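Local coordinates for viral structural protein 4 (Bombyx mori cytoplasmic polyhedrosis virus, PDB 6TZ0) that binds GTP and sits against the viral RNA-dependent RNA polymerase, probably as an NTPase-type cofactor of transcription, at the interface of chains B and A. Residues are numbered along the deposited sequence; one frame, centred on the assembly and turned at random. Chains: chain A, Viral structural protein 4; chain B, RNA-dependent RNA Polymerase.

Contact 1: the interface of chains B and A. Residues chain B 578, 583-584; chain A 176, 179-181, 183.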
# COMPACT_ATOMS: atom_id res chain seq x y z
N ARG B 578 16.67 12.47 18.94
CA ARG B 578 15.44 13.21 18.66
C ARG B 578 14.74 12.70 17.40
O ARG B 578 14.70 13.36 16.37
CB ARG B 578 15.70 14.72 18.55
CG ARG B 578 15.68 15.50 19.85
CD ARG B 578 16.90 15.23 20.67
NE ARG B 578 17.03 16.13 21.80
CZ ARG B 578 17.96 15.98 22.73
NH1 ARG B 578 18.04 16.84 23.72
NH2 ARG B 578 18.81 14.98 22.66
N TYR B 583 14.52 10.50 22.74
CA TYR B 583 15.75 11.28 22.79
C TYR B 583 16.83 10.40 23.39
O TYR B 583 16.55 9.48 24.17
CB TYR B 583 15.55 12.58 23.58
CG TYR B 583 14.91 12.42 24.94
CD1 TYR B 583 13.53 12.47 25.09
CD2 TYR B 583 15.68 12.24 26.09
CE1 TYR B 583 12.94 12.32 26.31
CE2 TYR B 583 15.09 12.09 27.32
CZ TYR B 583 13.71 12.14 27.43
OH TYR B 583 13.10 12.00 28.64
N ALA B 584 18.07 10.66 23.00
CA ALA B 584 19.19 9.81 23.38
C ALA B 584 19.52 10.00 24.85
O ALA B 584 19.59 11.13 25.34
CB ALA B 584 20.41 10.13 22.52
N ILE A 176 11.91 19.88 24.71
CA ILE A 176 12.97 18.87 24.88
C ILE A 176 13.77 18.67 23.60
O ILE A 176 14.99 18.49 23.64
CB ILE A 176 12.36 17.54 25.38
CG1 ILE A 176 11.84 17.67 26.81
CG2 ILE A 176 13.36 16.40 25.38
CD1 ILE A 176 10.98 16.51 27.23
N THR A 179 16.91 21.21 23.17
CA THR A 179 17.56 21.44 24.44
C THR A 179 18.35 20.18 24.77
O THR A 179 17.95 19.08 24.39
CB THR A 179 16.52 21.75 25.54
OG1 THR A 179 15.75 22.89 25.16
CG2 THR A 179 17.14 22.04 26.88
N GLN A 180 19.51 20.35 25.41
CA GLN A 180 20.13 19.23 26.10
C GLN A 180 19.58 19.18 27.52
O GLN A 180 19.97 20.01 28.35
CB GLN A 180 21.65 19.36 26.13
CG GLN A 180 22.33 19.28 24.78
CD GLN A 180 22.08 17.97 24.08
OE1 GLN A 180 21.49 17.93 23.00
NE2 GLN A 180 22.48 16.87 24.71
N PRO A 181 18.69 18.26 27.85
CA PRO A 181 18.11 18.23 29.19
C PRO A 181 19.06 17.55 30.16
O PRO A 181 20.04 16.91 29.78
CB PRO A 181 16.84 17.40 29.00
CG PRO A 181 17.21 16.46 27.94
CD PRO A 181 18.13 17.19 27.01
N ILE A 183 19.13 14.69 32.70
CA ILE A 183 18.36 13.48 32.98
C ILE A 183 18.89 12.85 34.25
O ILE A 183 20.08 12.56 34.37
CB ILE A 183 18.44 12.51 31.79
CG1 ILE A 183 17.91 13.20 30.54
CG2 ILE A 183 17.65 11.26 32.08
CD1 ILE A 183 18.24 12.51 29.28
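The ring of B:Tyr583 packs against two isoleucines of chain A, a small example of an aromatic side chain keyed into a partner by branched aliphatic groups. A:Ile176 covers one face, nearer the ring's edge than its centre, with its gamma-methyl CG2 3.9 Å from B:Tyr583 CD1. A:Ile183 instead meets the CE2 edge nearly level with the ring: its delta-methyl CD1 is 3.7 Å from B:Tyr583 CE2, and the two side chains run antiparallel. In B:Tyr583, CG lies between the backbone N and the carbonyl carbon (chi1 51°), which turns the ring toward this aliphatic pair. B:Arg578 brings the polar part. Its chain bends at chi2 (73°) and carries the guanidinium over the CB of B:Tyr583 toward the turn after helix 170-176. NH1 is modelled too close to the carbonyl of A:Thr179 to be trusted, so its weak hydrogen bond to the carbonyl O of A:Ile176 is doubtful too. Two looser margins flank this core. Beyond A:Ile183, B:Ala584 comes no nearer than 4.4 Å, from its O to A:Ile183 CD1. Beside the guanidinium, the amide plane of A:Gln180 is tilted by 33°, with OE1 3.7 Å from B:Arg578 NH1.

Contact 2: the interface of chains B and A. Residues chain B 473, 617, 619, 621, 631; chain A 334, 501-502.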
# COMPACT_ATOMS: atom_id res chain seq x y z
N PRO B 473 -7.69 -0.36 16.80
CA PRO B 473 -7.61 -1.50 15.88
C PRO B 473 -7.07 -1.09 14.52
O PRO B 473 -7.08 0.07 14.13
CB PRO B 473 -9.06 -1.96 15.77
CG PRO B 473 -9.84 -0.72 15.98
CD PRO B 473 -9.08 0.09 16.98
N GLN B 617 1.53 -6.35 16.74
CA GLN B 617 0.18 -6.85 16.60
C GLN B 617 -0.26 -6.60 15.17
O GLN B 617 -0.36 -5.45 14.74
CB GLN B 617 -0.78 -6.17 17.57
CG GLN B 617 -2.13 -6.83 17.61
CD GLN B 617 -2.09 -8.16 18.30
OE1 GLN B 617 -1.52 -8.30 19.37
NE2 GLN B 617 -2.67 -9.17 17.67
N SER B 619 -3.13 -8.18 13.57
CA SER B 619 -4.49 -8.62 13.25
C SER B 619 -5.41 -7.47 12.85
O SER B 619 -5.69 -6.58 13.65
CB SER B 619 -5.08 -9.35 14.44
OG SER B 619 -4.35 -10.52 14.72
N SER B 621 -8.95 -5.72 11.81
CA SER B 621 -10.33 -5.81 12.26
C SER B 621 -11.22 -5.24 11.16
O SER B 621 -11.02 -4.11 10.72
CB SER B 621 -10.52 -5.05 13.57
OG SER B 621 -11.87 -5.10 13.98
N LYS B 631 -12.38 -9.98 13.56
CA LYS B 631 -10.94 -9.85 13.74
C LYS B 631 -10.23 -11.00 13.04
O LYS B 631 -10.86 -11.99 12.66
CB LYS B 631 -10.59 -9.80 15.22
CG LYS B 631 -11.17 -8.57 15.89
CD LYS B 631 -10.93 -8.54 17.37
CE LYS B 631 -11.80 -9.54 18.10
NZ LYS B 631 -13.23 -9.17 18.03
N LYS A 334 -7.66 -2.74 25.64
CA LYS A 334 -8.21 -3.14 24.36
C LYS A 334 -9.01 -4.43 24.49
O LYS A 334 -10.12 -4.56 23.95
CB LYS A 334 -7.07 -3.29 23.35
CG LYS A 334 -7.48 -3.46 21.91
CD LYS A 334 -6.24 -3.51 21.04
CE LYS A 334 -6.59 -3.65 19.58
NZ LYS A 334 -5.37 -3.75 18.75
N THR A 501 -8.03 -13.17 17.44
CA THR A 501 -7.98 -12.17 18.49
C THR A 501 -7.40 -10.88 17.93
O THR A 501 -6.98 -10.81 16.78
CB THR A 501 -7.09 -12.61 19.66
OG1 THR A 501 -5.74 -12.75 19.20
CG2 THR A 501 -7.54 -13.91 20.20
N ASP A 502 -7.36 -9.87 18.78
CA ASP A 502 -6.63 -8.66 18.49
C ASP A 502 -5.69 -8.31 19.63
O ASP A 502 -4.96 -7.33 19.53
CB ASP A 502 -7.60 -7.50 18.24
CG ASP A 502 -7.03 -6.44 17.35
OD1 ASP A 502 -5.87 -6.57 16.93
OD2 ASP A 502 -7.77 -5.48 17.06
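B:Gln617 directs its CG away from its own backbone N (chi1 -170°), and a bend at chi2 (72°) then folds its amide toward chain A, where the main-chain carbonyl O of A:Asp502 sits above the amide face, over CD, in van der Waals packing. In A:Asp502 itself, CG points roughly opposite the backbone N (chi1 -153°), sending the carboxylate toward B:Ser619 and B:Pro473. The result illustrates how a loop residue can be lodged in a partner largely through packing contacts among the residues described. OD1 of A:Asp502 lies 3.3 Å from the main-chain O of B:Ser619, two acceptors side by side, while OD2 is 4.0 Å from CB of B:Pro473. From the B:Pro473 side, the nearly straight side chain of A:Lys334, on helix 326-340, forms a salt bridge within chain A, NZ to A:Asp502 OD1 at 3.4 Å, which probably eases that pairing. Against A:Asp502 CB, B:Lys631 contributes carbon: its CD packs 3.6 Å away, the two side chains roughly perpendicular. A weak hydrogen bond from B:Ser619 OG to A:Thr501 O, 3.3 Å, adds a polar tie. The site places a chain A loop against the polymerase catalytic region and probably helps keep the two proteins in register.

Contact 3: the interface of chains B and A. Residues chain B 461, 939, 943; chain A 69-71, 178.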
# COMPACT_ATOMS: atom_id res chain seq x y z
N ARG B 461 5.56 15.09 20.31
CA ARG B 461 6.72 14.80 21.13
C ARG B 461 6.37 14.09 22.42
O ARG B 461 7.24 13.92 23.28
CB ARG B 461 7.46 16.10 21.46
CG ARG B 461 7.94 16.89 20.26
CD ARG B 461 9.09 16.23 19.55
NE ARG B 461 9.59 17.07 18.47
CZ ARG B 461 10.56 16.73 17.63
NH1 ARG B 461 11.14 15.55 17.73
NH2 ARG B 461 10.93 17.57 16.68
N GLN B 939 5.70 23.51 12.91
CA GLN B 939 6.61 23.49 14.04
C GLN B 939 7.13 22.09 14.34
O GLN B 939 7.53 21.83 15.48
CB GLN B 939 5.93 24.06 15.28
CG GLN B 939 5.32 25.42 15.07
CD GLN B 939 6.26 26.37 14.39
OE1 GLN B 939 6.01 26.82 13.27
NE2 GLN B 939 7.37 26.67 15.04
N LEU B 943 12.53 23.97 11.12
CA LEU B 943 11.95 25.26 11.48
C LEU B 943 12.49 26.39 10.60
O LEU B 943 13.69 26.47 10.34
CB LEU B 943 12.25 25.58 12.94
CG LEU B 943 11.68 24.66 14.00
CD1 LEU B 943 12.17 25.09 15.36
CD2 LEU B 943 10.18 24.66 13.95
N ASN A 69 7.73 28.97 18.13
CA ASN A 69 9.13 28.77 17.76
C ASN A 69 9.83 28.12 18.93
O ASN A 69 10.43 28.80 19.77
CB ASN A 69 9.80 30.09 17.37
CG ASN A 69 11.11 29.89 16.64
OD1 ASN A 69 11.58 28.77 16.47
ND2 ASN A 69 11.70 30.98 16.18
N PRO A 70 9.77 26.79 19.03
CA PRO A 70 10.32 26.11 20.21
C PRO A 70 11.84 26.18 20.33
O PRO A 70 12.34 26.08 21.45
CB PRO A 70 9.83 24.67 20.05
CG PRO A 70 9.57 24.52 18.61
CD PRO A 70 9.09 25.85 18.13
N ARG A 71 12.57 26.38 19.23
CA ARG A 71 14.01 26.60 19.36
C ARG A 71 14.30 27.95 20.01
O ARG A 71 15.20 28.07 20.84
CB ARG A 71 14.70 26.49 18.00
CG ARG A 71 16.21 26.63 18.08
CD ARG A 71 16.93 26.32 16.78
NE ARG A 71 16.52 27.20 15.68
CZ ARG A 71 16.08 26.76 14.51
NH1 ARG A 71 15.73 27.62 13.57
NH2 ARG A 71 16.04 25.46 14.26
N TYR A 178 14.87 20.69 21.44
CA TYR A 178 15.80 21.75 21.08
C TYR A 178 16.64 22.16 22.28
O TYR A 178 17.05 23.31 22.41
CB TYR A 178 15.05 22.95 20.52
CG TYR A 178 14.33 22.62 19.24
CD1 TYR A 178 15.00 22.62 18.03
CD2 TYR A 178 12.99 22.29 19.24
CE1 TYR A 178 14.35 22.31 16.85
CE2 TYR A 178 12.33 21.98 18.08
CZ TYR A 178 13.01 21.99 16.89
OH TYR A 178 12.35 21.68 15.73
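B:Leu943 packs its branched end against A:Tyr178 and A:Arg71, a worked case of one aliphatic side chain anchoring a patch of interface. Apolar packing dominates: this leucine alone loses 101 Å² to chain A. Its CD1 methyl is 3.6 Å from CZ of A:Tyr178, the two side chains arriving from opposite directions, so that the leucine caps the phenol end of the tyrosine. With chi1 near -63° the leucine CG stands beside its own backbone N, and CD1 is carried on toward chain A. The same methyl lies 3.9 Å from CB of A:Arg71. Contacts between carbon and polar groups form a second class. The hydroxyl OH of A:Tyr178 is 3.4 Å from B:Leu943 CD1. The A:Arg71 chain bends at chi3 (60°), curling its guanidinium back until one face lies over that methyl, which is 4.0 Å from the plane and away from its centre. At the other margin the amide NE2 of B:Gln939 rests 3.6 Å from CD of A:Pro70, with A:Asn69, the residue before it, alongside: its CA is 3.9 Å from B:Gln939 NE2. Together these contacts set the start of helix 70-79 and the loop bearing A:Tyr178 against 3-10 helix 938-940 and the loop that follows it, probably helping to anchor chain A at this margin of the enzyme.

Contacts 1 and 3 are neighbours, their C-alpha centres about 13 Å apart, whereas contact 2 lies about 34 Å from contact 1 and about 36 Å from contact 3. No residue is common to any two, but the chain A stretch at the end of helix 170-176 and just after it feeds both contact 1 and contact 3, so these two probably act as one continuous footing. Contact 2 uses a distant chain A loop and helix 326-340. On the polymerase, contacts 1 and 2 both draw on the catalytic region. Such separated footings would probably resist rocking of one protein on the other.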